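Local atomic coordinates of glia-derived nexin (Homo sapiens, PDB entry 4DY0), a protein that inhibits serine proteases such as thrombin, trypsin and urokinase as a heparin-binding serpin, and promotes neurite extension by inhibiting thrombin. Residues A[44-49]-A[162-167]; A[94-99]-A[135-140]. All blocks are in the same frame, centred on the assembly; numbering follows the deposited sequence.

Contact 1 (A[44-49]-A[162-167]); sequences GMLQLG and LVLVNA
In the core of the serpin fold, the C-terminal part of helix 36-47 (helix B of the family) packs behind strand 162-170, a central strand of beta-sheet A, through Met45 and Leu46 against Leu164. The interface is apolar: no hydrogen bond crosses it, and the two segments bury 174 Å² in all. Backbones stay well apart, with Leu46 CA and Leu164 CA 8.6 Å from each other, so side chains alone bridge the gap. Leu46 uses one branch. With CG beside its backbone N (chi1 -69°), CD2 reaches the strand and lies 3.5 Å from Leu164 CD2; the same Leu46 CD2 is 3.8 Å from Leu164 CG. Leu164 sends its CB toward the helix, and the two leucine side chains run antiparallel alongside each other. Met45 approaches Leu164 CD1 with its methyl CE, the chain bending at chi3 (46°) to turn CE toward the strand; the modelled spacing is too short for carbons, so the exact fit there is doubtful. Around this core, Met45 also touches Asn111 and Phe115 of helix 105-115, Leu46 meets Met297, and Leu164 leans on Val95 of neighbouring strand 90-97 while its backbone bonds to His319 and Leu321 of strand 319-328.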
loop_
_atom_site.group_PDB
_atom_site.type_symbol
_atom_site.label_atom_id
_atom_site.label_comp_id
_atom_site.label_asym_id
_atom_site.label_seq_id
_atom_site.Cartn_x
_atom_site.Cartn_y
_atom_site.Cartn_z
ATOM N N GLY A 44 1.073 7.680 -11.936
ATOM C CA GLY A 44 2.072 8.566 -12.530
ATOM C C GLY A 44 2.815 7.881 -13.666
ATOM O O GLY A 44 2.967 8.438 -14.756
ATOM N N MET A 45 3.273 6.662 -13.408
ATOM C CA MET A 45 3.920 5.850 -14.424
ATOM C C MET A 45 3.092 5.809 -15.704
ATOM O O MET A 45 3.604 6.074 -16.790
ATOM C CB MET A 45 4.153 4.435 -13.892
ATOM C CG MET A 45 5.294 4.349 -12.885
ATOM S SD MET A 45 5.151 2.987 -11.706
ATOM C CE MET A 45 4.714 1.638 -12.794
ATOM N N LEU A 46 1.810 5.483 -15.569
ATOM C CA LEU A 46 0.905 5.408 -16.716
ATOM C C LEU A 46 0.622 6.775 -17.339
ATOM O O LEU A 46 0.362 6.873 -18.535
ATOM C CB LEU A 46 -0.415 4.745 -16.314
ATOM C CG LEU A 46 -0.352 3.257 -15.975
ATOM C CD1 LEU A 46 -1.712 2.756 -15.550
ATOM C CD2 LEU A 46 0.150 2.471 -17.166
ATOM N N GLN A 47 0.660 7.832 -16.534
ATOM C CA GLN A 47 0.381 9.158 -17.065
ATOM C C GLN A 47 1.476 9.577 -18.049
ATOM O O GLN A 47 1.217 10.289 -19.017
ATOM C CB GLN A 47 0.249 10.183 -15.944
ATOM C CG GLN A 47 -0.769 11.263 -16.247
ATOM C CD GLN A 47 -0.571 12.509 -15.411
ATOM O OE1 GLN A 47 0.322 13.313 -15.680
ATOM N NE2 GLN A 47 -1.412 12.683 -14.395
ATOM N N LEU A 48 2.695 9.115 -17.788
ATOM C CA LEU A 48 3.843 9.382 -18.643
ATOM C C LEU A 48 3.628 8.930 -20.085
ATOM O O LEU A 48 4.225 9.485 -21.007
ATOM C CB LEU A 48 5.082 8.686 -18.073
ATOM C CG LEU A 48 6.146 9.496 -17.320
ATOM C CD1 LEU A 48 5.630 10.835 -16.818
ATOM C CD2 LEU A 48 6.724 8.662 -16.179
ATOM N N GLY A 49 2.785 7.920 -20.281
ATOM C CA GLY A 49 2.604 7.335 -21.606
ATOM C C GLY A 49 1.262 7.630 -22.245
ATOM O O GLY A 49 1.070 7.387 -23.438
ATOM N N LEU A 162 0.092 -5.129 -22.183
ATOM C CA LEU A 162 0.662 -4.276 -21.145
ATOM C C LEU A 162 0.173 -4.642 -19.742
ATOM O O LEU A 162 -1.031 -4.749 -19.496
ATOM C CB LEU A 162 0.353 -2.808 -21.449
ATOM C CG LEU A 162 1.064 -1.739 -20.618
ATOM C CD1 LEU A 162 2.560 -1.938 -20.677
ATOM C CD2 LEU A 162 0.697 -0.360 -21.130
ATOM N N VAL A 163 1.120 -4.831 -18.828
ATOM C CA VAL A 163 0.809 -5.161 -17.443
ATOM C C VAL A 163 1.707 -4.383 -16.493
ATOM O O VAL A 163 2.928 -4.448 -16.596
ATOM C CB VAL A 163 0.995 -6.666 -17.165
ATOM C CG1 VAL A 163 0.957 -6.936 -15.675
ATOM C CG2 VAL A 163 -0.064 -7.482 -17.892
ATOM N N LEU A 164 1.097 -3.649 -15.569
ATOM C CA LEU A 164 1.844 -2.898 -14.567
ATOM C C LEU A 164 2.034 -3.725 -13.311
ATOM O O LEU A 164 1.151 -4.487 -12.927
ATOM C CB LEU A 164 1.104 -1.615 -14.199
ATOM C CG LEU A 164 1.462 -0.340 -14.953
ATOM C CD1 LEU A 164 2.763 0.226 -14.418
ATOM C CD2 LEU A 164 1.543 -0.608 -16.449
ATOM N N VAL A 165 3.179 -3.560 -12.660
ATOM C CA VAL A 165 3.414 -4.221 -11.388
ATOM C C VAL A 165 4.011 -3.284 -10.349
ATOM O O VAL A 165 4.994 -2.592 -10.610
ATOM C CB VAL A 165 4.326 -5.438 -11.544
ATOM C CG1 VAL A 165 4.683 -5.993 -10.181
ATOM C CG2 VAL A 165 3.642 -6.496 -12.384
ATOM N N ASN A 166 3.400 -3.267 -9.170
ATOM C CA ASN A 166 3.938 -2.552 -8.017
ATOM C C ASN A 166 4.040 -3.484 -6.818
ATOM O O ASN A 166 3.028 -4.005 -6.347
ATOM C CB ASN A 166 3.054 -1.362 -7.656
ATOM C CG ASN A 166 3.486 -0.691 -6.366
ATOM O OD1 ASN A 166 2.677 -0.467 -5.466
ATOM N ND2 ASN A 166 4.771 -0.381 -6.265
ATOM N N ALA A 167 5.260 -3.695 -6.329
ATOM C CA ALA A 167 5.486 -4.583 -5.194
ATOM C C ALA A 167 6.202 -3.854 -4.070
ATOM O O ALA A 167 7.221 -3.199 -4.295
ATOM C CB ALA A 167 6.283 -5.798 -5.626
#

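Contact 2 (A[94-99]-A[135-140]); sequences AVFVKN and NAWVKN
Helix 127-141, helix F of the serpin fold, lies across the front of beta-sheet A, and here it meets strand 90-97 where Trp137 faces Ala94 and Phe96. The evidence for close packing is in the side chains: Ala94 CA and Val138 CA, the nearest such pair, are still 8.9 Å apart. The segments bury 142 Å² together, and all three touching residues are buried.

The aromatic interaction is an offset edge-to-face pair. The edge of the Phe96 ring is directed at the face of the Trp137 six-membered ring, with centroids 5.5 Å apart and planes at 85°, nearly perpendicular. Both first torsions contribute. Trp137 holds CG anti to its own backbone N (chi1 174°), which carries the indole from the helix down to the strand, whereas Phe96 keeps CG beside its backbone N (chi1 -69°), bringing the far end of its ring up to the indole.

The aliphatic interaction is made by Ala94, whose CB sits over one face of the indole, on the side of its plane where Phe96 also lies. It lies above the six-membered ring near CH2 and CZ3, but the modelled separation is too short to be relied on. Trp137 also rests on Glu118 and Arg120 of strand 117-121. Replacing Trp137 with an alanine would probably leave the Phe96 edge without its facing ring and open a gap between the helix and Ala94.

No hydrogen bond crosses between the segments. Asn135 OD1 accepts from the backbone N of Leu149, tying the helix to the following loop. Where the two rings come closest, Phe96 CZ stands 3.7 Å from Trp137 CE3 and 4.0 Å from Trp137 CD2, near the ring-fusion side of the indole.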
loop_
_atom_site.group_PDB
_atom_site.type_symbol
_atom_site.label_atom_id
_atom_site.label_comp_id
_atom_site.label_asym_id
_atom_site.label_seq_id
_atom_site.Cartn_x
_atom_site.Cartn_y
_atom_site.Cartn_z
ATOM N N ALA A 94 7.452 -1.997 -12.259
ATOM C CA ALA A 94 7.754 -2.434 -13.614
ATOM C C ALA A 94 6.566 -2.307 -14.558
ATOM O O ALA A 94 5.420 -2.586 -14.186
ATOM C CB ALA A 94 8.268 -3.866 -13.608
ATOM N N VAL A 95 6.854 -1.872 -15.780
ATOM C CA VAL A 95 5.882 -1.904 -16.858
ATOM C C VAL A 95 6.301 -2.996 -17.829
ATOM O O VAL A 95 7.301 -2.855 -18.544
ATOM C CB VAL A 95 5.812 -0.565 -17.611
ATOM C CG1 VAL A 95 4.835 -0.666 -18.772
ATOM C CG2 VAL A 95 5.403 0.551 -16.666
ATOM N N PHE A 96 5.551 -4.094 -17.837
ATOM C CA PHE A 96 5.853 -5.214 -18.718
ATOM C C PHE A 96 5.108 -5.075 -20.030
ATOM O O PHE A 96 3.877 -5.043 -20.055
ATOM C CB PHE A 96 5.513 -6.543 -18.048
ATOM C CG PHE A 96 6.413 -6.881 -16.905
ATOM C CD1 PHE A 96 6.037 -6.593 -15.602
ATOM C CD2 PHE A 96 7.644 -7.471 -17.129
ATOM C CE1 PHE A 96 6.872 -6.898 -14.541
ATOM C CE2 PHE A 96 8.481 -7.779 -16.073
ATOM C CZ PHE A 96 8.091 -7.491 -14.774
ATOM N N VAL A 97 5.896 -5.072 -21.073
ATOM C CA VAL A 97 5.426 -4.791 -22.380
ATOM C C VAL A 97 5.920 -5.833 -23.381
ATOM O O VAL A 97 6.959 -6.376 -23.233
ATOM C CB VAL A 97 5.843 -3.402 -22.695
ATOM C CG1 VAL A 97 7.261 -3.378 -23.045
ATOM C CG2 VAL A 97 4.998 -2.853 -23.727
ATOM N N LYS A 98 5.148 -6.138 -24.389
ATOM C CA LYS A 98 5.523 -7.210 -25.292
ATOM C C LYS A 98 6.856 -6.993 -26.069
ATOM O O LYS A 98 7.694 -7.855 -26.147
ATOM C CB LYS A 98 4.372 -7.464 -26.248
ATOM C CG LYS A 98 4.149 -8.866 -26.567
ATOM C CD LYS A 98 3.286 -8.994 -27.742
ATOM C CE LYS A 98 2.548 -10.283 -27.754
ATOM N N ASN A 99 7.080 -5.816 -26.604
ATOM C CA ASN A 99 8.339 -5.558 -27.231
ATOM C C ASN A 99 8.870 -4.282 -26.718
ATOM O O ASN A 99 8.475 -3.242 -27.179
ATOM C CB ASN A 99 8.143 -5.421 -28.729
ATOM N N ASN A 135 7.538 -13.011 -12.279
ATOM C CA ASN A 135 7.781 -13.522 -10.934
ATOM C C ASN A 135 9.263 -13.538 -10.569
ATOM O O ASN A 135 9.651 -13.068 -9.500
ATOM C CB ASN A 135 7.160 -14.912 -10.771
ATOM C CG ASN A 135 5.642 -14.868 -10.760
ATOM O OD1 ASN A 135 5.045 -13.830 -10.470
ATOM N ND2 ASN A 135 5.010 -15.991 -11.083
ATOM N N ALA A 136 10.090 -14.068 -11.463
ATOM C CA ALA A 136 11.533 -14.068 -11.254
ATOM C C ALA A 136 12.054 -12.655 -10.988
ATOM O O ALA A 136 12.943 -12.454 -10.159
ATOM C CB ALA A 136 12.246 -14.682 -12.456
ATOM N N TRP A 137 11.496 -11.677 -11.693
ATOM C CA TRP A 137 11.936 -10.295 -11.537
ATOM C C TRP A 137 11.481 -9.697 -10.201
ATOM O O TRP A 137 12.253 -9.013 -9.522
ATOM C CB TRP A 137 11.464 -9.433 -12.713
ATOM C CG TRP A 137 11.767 -7.978 -12.529
ATOM C CD1 TRP A 137 12.931 -7.333 -12.844
ATOM C CD2 TRP A 137 10.897 -6.986 -11.968
ATOM N NE1 TRP A 137 12.836 -5.999 -12.519
ATOM C CE2 TRP A 137 11.598 -5.761 -11.981
ATOM C CE3 TRP A 137 9.595 -7.015 -11.460
ATOM C CZ2 TRP A 137 11.039 -4.578 -11.504
ATOM C CZ3 TRP A 137 9.040 -5.839 -10.988
ATOM C CH2 TRP A 137 9.761 -4.636 -11.013
ATOM N N VAL A 138 10.235 -9.956 -9.819
ATOM C CA VAL A 138 9.731 -9.447 -8.548
ATOM C C VAL A 138 10.540 -10.025 -7.391
ATOM O O VAL A 138 11.049 -9.287 -6.546
ATOM C CB VAL A 138 8.240 -9.764 -8.343
ATOM C CG1 VAL A 138 7.765 -9.205 -7.010
ATOM C CG2 VAL A 138 7.416 -9.192 -9.479
ATOM N N LYS A 139 10.659 -11.350 -7.366
ATOM C CA LYS A 139 11.451 -12.034 -6.349
ATOM C C LYS A 139 12.857 -11.453 -6.264
ATOM O O LYS A 139 13.344 -11.135 -5.178
ATOM C CB LYS A 139 11.531 -13.535 -6.646
ATOM N N ASN A 140 13.507 -11.313 -7.414
ATOM C CA ASN A 140 14.863 -10.781 -7.458
ATOM C C ASN A 140 14.915 -9.313 -7.044
ATOM O O ASN A 140 15.890 -8.860 -6.449
ATOM C CB ASN A 140 15.460 -10.956 -8.857
ATOM C CG ASN A 140 16.880 -10.429 -8.956
ATOM O OD1 ASN A 140 17.681 -10.583 -8.033
ATOM N ND2 ASN A 140 17.198 -9.807 -10.084
#

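The two contacts lie on opposite faces of beta-sheet A, their centres about 12 Å apart, and are joined by the pairing of antiparallel strands 90-97 and 162-170. Two probable hydrogen bonds give the evidence: Val165 N to Ala94 O and Val163 O to Phe96 N, each 2.9 Å. Contact 1 uses Leu164, which faces helix 36-47, while contact 2 uses Ala94 and Phe96 on the side of helix 127-141, so at this part of sheet A a helix packs on each face. Strand 162-170 also pairs with 319-328, the seam at which serpins generally admit their reactive loop on protease inhibition. Neither contact includes the predicted reactive bond, Arg346-Ser347.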